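Local coordinates for protein lipolytic enzyme (Clostridium thermocellum, PDB 2VPT) that probably removes acetyl groups from xylan, as the catalytic domain of a cellulosomal family 3 carbohydrate esterase, at residues Gly12-Met24 with Ser173-Lys185. Sequence-based numbering, arbitrary orientation.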
ATOM      1  N   GLY A  12       0.683  -5.387  11.276  1.00  8.19           N
ATOM      2  CA  GLY A  12       0.862  -4.086  11.871  1.00  8.25           C
ATOM      3  C   GLY A  12       0.041  -3.012  11.217  1.00  8.10           C
ATOM      4  O   GLY A  12      -1.005  -3.285  10.589  1.00  8.32           O
ATOM      5  N   ASP A  13       0.536  -1.786  11.376  1.00  8.27           N
ATOM      6  CA  ASP A  13      -0.134  -0.574  10.927  1.00  8.86           C
ATOM      7  C   ASP A  13       0.618   0.035   9.742  1.00  8.85           C
ATOM      8  O   ASP A  13       1.188  -0.710   8.941  1.00  9.38           O
ATOM      9  CB  ASP A  13      -0.334   0.379  12.125  1.00  9.34           C
ATOM     10  CG  ASP A  13       0.947   0.716  12.848  1.00 10.08           C
ATOM     11  OD1 ASP A  13       2.047   0.686  12.231  1.00 10.85           O
ATOM     12  OD2 ASP A  13       0.864   1.014  14.065  1.00 11.67           O
ATOM     13  N   SER A  14       0.635   1.350   9.589  1.00 10.33           N
ATOM     14  CA  SER A  14       1.300   1.925   8.427  1.00 10.76           C
ATOM     15  C   SER A  14       2.802   1.690   8.439  1.00 10.20           C
ATOM     16  O   SER A  14       3.434   1.818   7.396  1.00  9.85           O
ATOM     17  CB  SER A  14       1.022   3.404   8.255  1.00 12.96           C
ATOM     18  OG  SER A  14       1.268   4.078   9.436  1.00 15.36           O
ATOM     19  N   CYS A  15       3.375   1.384   9.604  1.00  9.67           N
ATOM     20  CA  CYS A  15       4.801   1.095   9.683  1.00 10.59           C
ATOM     21  C   CYS A  15       5.153  -0.262   9.104  1.00  9.74           C
ATOM     22  O   CYS A  15       6.309  -0.496   8.759  1.00 11.28           O
ATOM     23  CB  CYS A  15       5.313   1.194  11.115  1.00 11.66           C
ATOM     24  SG  CYS A  15       5.095   2.791  11.904  1.00 16.66           S
ATOM     25  N   THR A  16       4.174  -1.160   9.024  1.00  8.62           N
ATOM     26  CA  THR A  16       4.328  -2.467   8.376  1.00  8.44           C
ATOM     27  C   THR A  16       3.872  -2.439   6.921  1.00  8.19           C
ATOM     28  O   THR A  16       4.501  -3.064   6.052  1.00  8.33           O
ATOM     29  CB  THR A  16       3.603  -3.558   9.192  1.00  8.51           C
ATOM     30  OG1 THR A  16       4.219  -3.643  10.488  1.00  8.75           O
ATOM     31  CG2 THR A  16       3.677  -4.920   8.501  1.00  9.61           C
ATOM     32  N   GLU A  17       2.792  -1.717   6.630  1.00  7.96           N
ATOM     33  CA  GLU A  17       2.378  -1.540   5.243  1.00  8.82           C
ATOM     34  C   GLU A  17       3.427  -0.747   4.474  1.00  9.21           C
ATOM     35  O   GLU A  17       3.683  -1.036   3.299  1.00  9.36           O
ATOM     36  CB  GLU A  17       0.993  -0.902   5.146  1.00  9.17           C
ATOM     37  CG  GLU A  17       0.433  -0.891   3.719  1.00 10.13           C
ATOM     38  CD  GLU A  17      -1.069  -0.687   3.655  1.00  9.39           C
ATOM     39  OE1 GLU A  17      -1.641  -0.024   4.552  1.00 11.47           O
ATOM     40  OE2 GLU A  17      -1.661  -1.195   2.686  1.00 11.58           O
ATOM     41  N   GLY A  18       4.041   0.227   5.143  1.00  9.28           N
ATOM     42  CA  GLY A  18       5.197   0.936   4.599  1.00 10.17           C
ATOM     43  C   GLY A  18       4.979   2.341   4.090  1.00 10.91           C
ATOM     44  O   GLY A  18       5.600   2.767   3.115  1.00 11.05           O
HETATM   45  N   MSE A  19       4.113   3.107   4.742  1.00 11.48           N
HETATM   46  CA  MSE A  19       4.008   4.508   4.396  1.00 12.74           C
HETATM   47  C   MSE A  19       5.357   5.184   4.646  1.00 12.61           C
HETATM   48  O   MSE A  19       6.194   4.694   5.413  1.00 12.85           O
HETATM   49  CB  MSE A  19       2.897   5.197   5.187  1.00 13.84           C
HETATM   50  CG  MSE A  19       1.529   4.746   4.795  1.00 14.74           C
HETATM   51 SE   MSE A  19       0.121   5.854   5.547  0.50 15.43          SE
HETATM   52  CE  MSE A  19      -1.299   5.438   4.350  1.00 19.32           C
ATOM     53  N   GLY A  20       5.578   6.310   3.982  1.00 12.95           N
ATOM     54  CA  GLY A  20       6.868   6.993   4.028  1.00 13.59           C
ATOM     55  C   GLY A  20       7.675   6.641   2.802  1.00 13.93           C
ATOM     56  O   GLY A  20       7.146   6.569   1.681  1.00 14.84           O
ATOM     57  N   GLY A  21       8.966   6.433   3.008  1.00 13.72           N
ATOM     58  CA  GLY A  21       9.858   6.062   1.912  1.00 13.57           C
ATOM     59  C   GLY A  21       9.908   4.565   1.698  1.00 13.23           C
ATOM     60  O   GLY A  21       9.583   3.792   2.591  1.00 13.60           O
ATOM     61  N   GLY A  22      10.311   4.160   0.499  1.00 13.30           N
ATOM     62  CA  GLY A  22      10.515   2.762   0.179  1.00 12.72           C
ATOM     63  C   GLY A  22       9.436   2.043  -0.612  1.00 12.73           C
ATOM     64  O   GLY A  22       9.426   0.831  -0.644  1.00 12.66           O
ATOM     65  N   GLU A  23       8.519   2.785  -1.225  1.00 14.02           N
ATOM     66  CA  GLU A  23       7.517   2.202  -2.133  1.00 14.43           C
ATOM     67  C   GLU A  23       6.688   1.112  -1.479  1.00 13.33           C
ATOM     68  O   GLU A  23       6.414   0.072  -2.071  1.00 12.67           O
ATOM     69  CB  GLU A  23       8.179   1.681  -3.417  1.00 15.40           C
ATOM     70  CG  GLU A  23       8.950   2.760  -4.131  1.00 17.59           C
ATOM     71  CD  GLU A  23       9.384   2.422  -5.537  1.00 18.52           C
ATOM     72  OE1 GLU A  23       9.276   1.250  -5.987  1.00 19.36           O
ATOM     73  OE2 GLU A  23       9.843   3.390  -6.199  1.00 24.76           O
HETATM   74  N   MSE A  24       6.272   1.382  -0.249  1.00 12.31           N
HETATM   75  CA  MSE A  24       5.369   0.492   0.484  1.00 11.90           C
HETATM   76  C   MSE A  24       5.966  -0.886   0.733  1.00 10.58           C
HETATM   77  O   MSE A  24       5.269  -1.897   0.788  1.00 10.36           O
HETATM   78  CB  MSE A  24       3.996   0.410  -0.193  1.00 12.62           C
HETATM   79  CG  MSE A  24       3.381   1.746  -0.578  1.00 12.60           C
HETATM   80 SE   MSE A  24       2.876   2.911   0.896  0.50 13.80          SE
HETATM   81  CE  MSE A  24       2.109   1.662   1.702  1.00 11.10           C
ATOM     82  N   SER A 173      10.702  10.316   6.586  1.00 18.30           N
ATOM     83  CA  SER A 173      10.341  10.611   5.213  1.00 19.51           C
ATOM     84  C   SER A 173       9.831  12.039   5.039  1.00 20.49           C
ATOM     85  O   SER A 173       9.671  12.787   5.997  1.00 19.92           O
ATOM     86  CB  SER A 173       9.249   9.640   4.755  1.00 19.32           C
ATOM     87  OG  SER A 173       7.990  10.033   5.265  1.00 20.75           O
ATOM     88  N   TRP A 174       9.576  12.388   3.788  1.00 22.31           N
ATOM     89  CA  TRP A 174       8.979  13.669   3.420  1.00 23.97           C
ATOM     90  C   TRP A 174       7.664  14.004   4.143  1.00 23.69           C
ATOM     91  O   TRP A 174       7.311  15.178   4.257  1.00 24.57           O
ATOM     92  CB  TRP A 174       8.743  13.699   1.904  1.00 26.62           C
ATOM     93  CG  TRP A 174       7.877  12.573   1.448  1.00 28.70           C
ATOM     94  CD1 TRP A 174       8.277  11.311   1.092  1.00 29.68           C
ATOM     95  CD2 TRP A 174       6.455  12.588   1.327  1.00 29.14           C
ATOM     96  NE1 TRP A 174       7.186  10.544   0.762  1.00 31.04           N
ATOM     97  CE2 TRP A 174       6.056  11.304   0.894  1.00 28.69           C
ATOM     98  CE3 TRP A 174       5.477  13.562   1.546  1.00 27.41           C
ATOM     99  CZ2 TRP A 174       4.725  10.974   0.672  1.00 27.63           C
ATOM    100  CZ3 TRP A 174       4.155  13.231   1.319  1.00 26.81           C
ATOM    101  CH2 TRP A 174       3.793  11.948   0.888  1.00 26.88           C
ATOM    102  N   ASP A 175       6.920  13.002   4.624  1.00 22.80           N
ATOM    103  CA  ASP A 175       5.662  13.283   5.335  1.00 22.42           C
ATOM    104  C   ASP A 175       5.839  13.702   6.801  1.00 22.26           C
ATOM    105  O   ASP A 175       4.861  14.059   7.476  1.00 22.78           O
ATOM    106  CB  ASP A 175       4.634  12.134   5.175  1.00 22.17           C
ATOM    107  CG  ASP A 175       4.930  10.899   6.030  1.00 21.94           C
ATOM    108  OD1 ASP A 175       5.781  10.937   6.945  1.00 21.19           O
ATOM    109  OD2 ASP A 175       4.262   9.864   5.776  1.00 21.67           O
ATOM    110  N   GLY A 176       7.080  13.669   7.285  1.00 21.58           N
ATOM    111  CA  GLY A 176       7.405  14.140   8.623  1.00 21.48           C
ATOM    112  C   GLY A 176       7.032  13.216   9.762  1.00 21.32           C
ATOM    113  O   GLY A 176       7.226  13.568  10.916  1.00 22.04           O
ATOM    114  N   LEU A 177       6.532  12.020   9.449  1.00 20.42           N
ATOM    115  CA  LEU A 177       6.044  11.088  10.475  1.00 19.85           C
ATOM    116  C   LEU A 177       6.578   9.664  10.287  1.00 17.95           C
ATOM    117  O   LEU A 177       7.098   9.049  11.227  1.00 17.48           O
ATOM    118  CB  LEU A 177       4.518  11.066  10.436  1.00 20.48           C
ATOM    119  CG  LEU A 177       3.757  10.129  11.365  1.00 21.76           C
ATOM    120  CD1 LEU A 177       4.050  10.448  12.828  1.00 24.35           C
ATOM    121  CD2 LEU A 177       2.269  10.228  11.074  1.00 22.25           C
ATOM    122  N   HIS A 178       6.413   9.142   9.075  1.00 16.44           N
ATOM    123  CA  HIS A 178       6.828   7.792   8.750  1.00 15.50           C
ATOM    124  C   HIS A 178       8.289   7.750   8.354  1.00 14.95           C
ATOM    125  O   HIS A 178       8.875   8.758   7.954  1.00 15.98           O
ATOM    126  CB  HIS A 178       5.978   7.240   7.611  1.00 15.35           C
ATOM    127  CG  HIS A 178       4.548   7.038   7.990  1.00 16.08           C
ATOM    128  ND1 HIS A 178       3.556   7.914   7.619  1.00 15.91           N
ATOM    129  CD2 HIS A 178       3.951   6.077   8.731  1.00 16.86           C
ATOM    130  CE1 HIS A 178       2.399   7.491   8.105  1.00 16.74           C
ATOM    131  NE2 HIS A 178       2.613   6.384   8.790  1.00 18.46           N
ATOM    132  N   LEU A 179       8.857   6.561   8.472  1.00 14.23           N
ATOM    133  CA  LEU A 179      10.260   6.345   8.157  1.00 13.84           C
ATOM    134  C   LEU A 179      10.577   6.545   6.677  1.00 14.19           C
ATOM    135  O   LEU A 179       9.753   6.281   5.804  1.00 14.48           O
ATOM    136  CB  LEU A 179      10.679   4.928   8.578  1.00 13.54           C
ATOM    137  CG  LEU A 179      10.672   4.628  10.077  1.00 14.11           C
ATOM    138  CD1 LEU A 179      10.768   3.134  10.275  1.00 15.94           C
ATOM    139  CD2 LEU A 179      11.786   5.374  10.824  1.00 15.79           C
ATOM    140  N   SER A 180      11.804   6.999   6.421  1.00 14.62           N
ATOM    141  CA  SER A 180      12.392   6.989   5.092  1.00 14.91           C
ATOM    142  C   SER A 180      12.887   5.594   4.731  1.00 14.80           C
ATOM    143  O   SER A 180      12.887   4.676   5.558  1.00 13.86           O
ATOM    144  CB  SER A 180      13.597   7.916   5.085  1.00 15.18           C
ATOM    145  OG  SER A 180      14.570   7.403   5.979  1.00 16.73           O
ATOM    146  N   GLU A 181      13.363   5.424   3.499  1.00 15.40           N
ATOM    147  CA  GLU A 181      13.978   4.171   3.101  1.00 16.88           C
ATOM    148  C   GLU A 181      15.154   3.808   4.020  1.00 16.17           C
ATOM    149  O   GLU A 181      15.309   2.657   4.422  1.00 15.30           O
ATOM    150  CB  GLU A 181      14.434   4.281   1.644  1.00 17.53           C
ATOM    151  CG  GLU A 181      14.771   2.992   0.962  1.00 19.89           C
ATOM    152  CD  GLU A 181      14.856   3.186  -0.550  1.00 21.41           C
ATOM    153  OE1 GLU A 181      15.611   4.077  -0.982  1.00 26.25           O
ATOM    154  OE2 GLU A 181      14.152   2.478  -1.305  1.00 26.11           O
ATOM    155  N   ILE A 182      15.979   4.796   4.347  1.00 16.12           N
ATOM    156  CA  ILE A 182      17.081   4.585   5.273  1.00 16.37           C
ATOM    157  C   ILE A 182      16.584   4.175   6.657  1.00 15.22           C
ATOM    158  O   ILE A 182      17.114   3.251   7.256  1.00 14.90           O
ATOM    159  CB  ILE A 182      17.992   5.824   5.343  1.00 17.21           C
ATOM    160  CG1 ILE A 182      18.913   5.826   4.125  1.00 18.89           C
ATOM    161  CG2 ILE A 182      18.832   5.823   6.629  1.00 18.21           C
ATOM    162  CD1 ILE A 182      20.126   4.922   4.282  1.00 23.26           C
ATOM    163  N   GLY A 183      15.539   4.832   7.147  1.00 14.55           N
ATOM    164  CA  GLY A 183      14.971   4.484   8.438  1.00 13.75           C
ATOM    165  C   GLY A 183      14.453   3.058   8.452  1.00 12.91           C
ATOM    166  O   GLY A 183      14.678   2.322   9.401  1.00 12.22           O
ATOM    167  N   TYR A 184      13.763   2.651   7.387  1.00 12.37           N
ATOM    168  CA  TYR A 184      13.284   1.283   7.308  1.00 12.11           C
ATOM    169  C   TYR A 184      14.415   0.256   7.263  1.00 11.77           C
ATOM    170  O   TYR A 184      14.280  -0.840   7.791  1.00 11.32           O
ATOM    171  CB  TYR A 184      12.330   1.081   6.128  1.00 11.27           C
ATOM    172  CG  TYR A 184      10.911   1.553   6.369  1.00 10.55           C
ATOM    173  CD1 TYR A 184      10.159   1.012   7.391  1.00 10.17           C
ATOM    174  CD2 TYR A 184      10.300   2.466   5.531  1.00 10.24           C
ATOM    175  CE1 TYR A 184       8.834   1.398   7.604  1.00 10.12           C
ATOM    176  CE2 TYR A 184       8.995   2.875   5.739  1.00 10.50           C
ATOM    177  CZ  TYR A 184       8.263   2.340   6.781  1.00  9.77           C
ATOM    178  OH  TYR A 184       6.935   2.720   6.998  1.00 11.75           O
ATOM    179  N   LYS A 185      15.535   0.612   6.634  1.00 12.86           N
ATOM    180  CA  LYS A 185      16.695  -0.269   6.627  1.00 13.78           C
ATOM    181  C   LYS A 185      17.258  -0.456   8.021  1.00 13.12           C
ATOM    182  O   LYS A 185      17.574  -1.563   8.414  1.00 12.47           O
ATOM    183  CB  LYS A 185      17.783   0.259   5.689  1.00 14.72           C
ATOM    184  CG  LYS A 185      17.571  -0.068   4.239  1.00 18.00           C
ATOM    185  CD  LYS A 185      18.753   0.401   3.411  1.00 21.73           C
ATOM    186  CE  LYS A 185      20.071  -0.202   3.826  1.00 25.28           C
ATOM    187  NZ  LYS A 185      21.124   0.163   2.820  1.00 29.23           N
TER
HETATM  188  O   HOH W   1       3.614   8.934   3.487  1.00 37.25           O
HETATM  189  O   HOH W   2       6.442   7.765  -0.580  1.00 65.13           O
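Ser14 OG meets the imidazole of His178 at its edge, near the ring plane, and hydrogen-bonds to NE2 at 2.7 Å. On the far side of the ring, His178 ND1 donates to Asp175 OD2 (2.8 Å), which lies almost in the ring plane, while Asp175 OD1 accepts from the backbone N of both Leu177 and His178. Three bonds from Leu177 and His178 thus grip the carboxylate, in an Asx turn and Asx motif, and help fix the rotation of the imidazole. Selenomethionine Met19 lays CB squarely over one ring face, 3.6 Å from the centroid, a CH-pi contact; its CG stands beside the backbone N (chi1 -69°), and the extended chain carries SE past CE1. The chains also pack tightly at the glycines: Gly21 N donates to Leu179 O (2.9 Å), and Gly20, with no side chain, lets its CA approach His178 CB to 3.7 Å. From helix 181-203, Tyr184 donates its OH to Met19 O at 2.6 Å, in the carbonyl plane, with Leu179 CB over one face of its phenol. The other margin is looser and hydrated: one water bridges Gly20 O and NE1 of the exposed Trp174, and another donates to Asp175 OD2 and weakly accepts from Gly20 N. Trp174 of the second subunit also meets the His178 ring. Ser14, just after strand 5-12, together with an Asp-x-x-His turn leading into the last helix, is the arrangement of the SGNH (GDSL) hydrolase active site, consistent with a Ser-His-Asp catalytic triad.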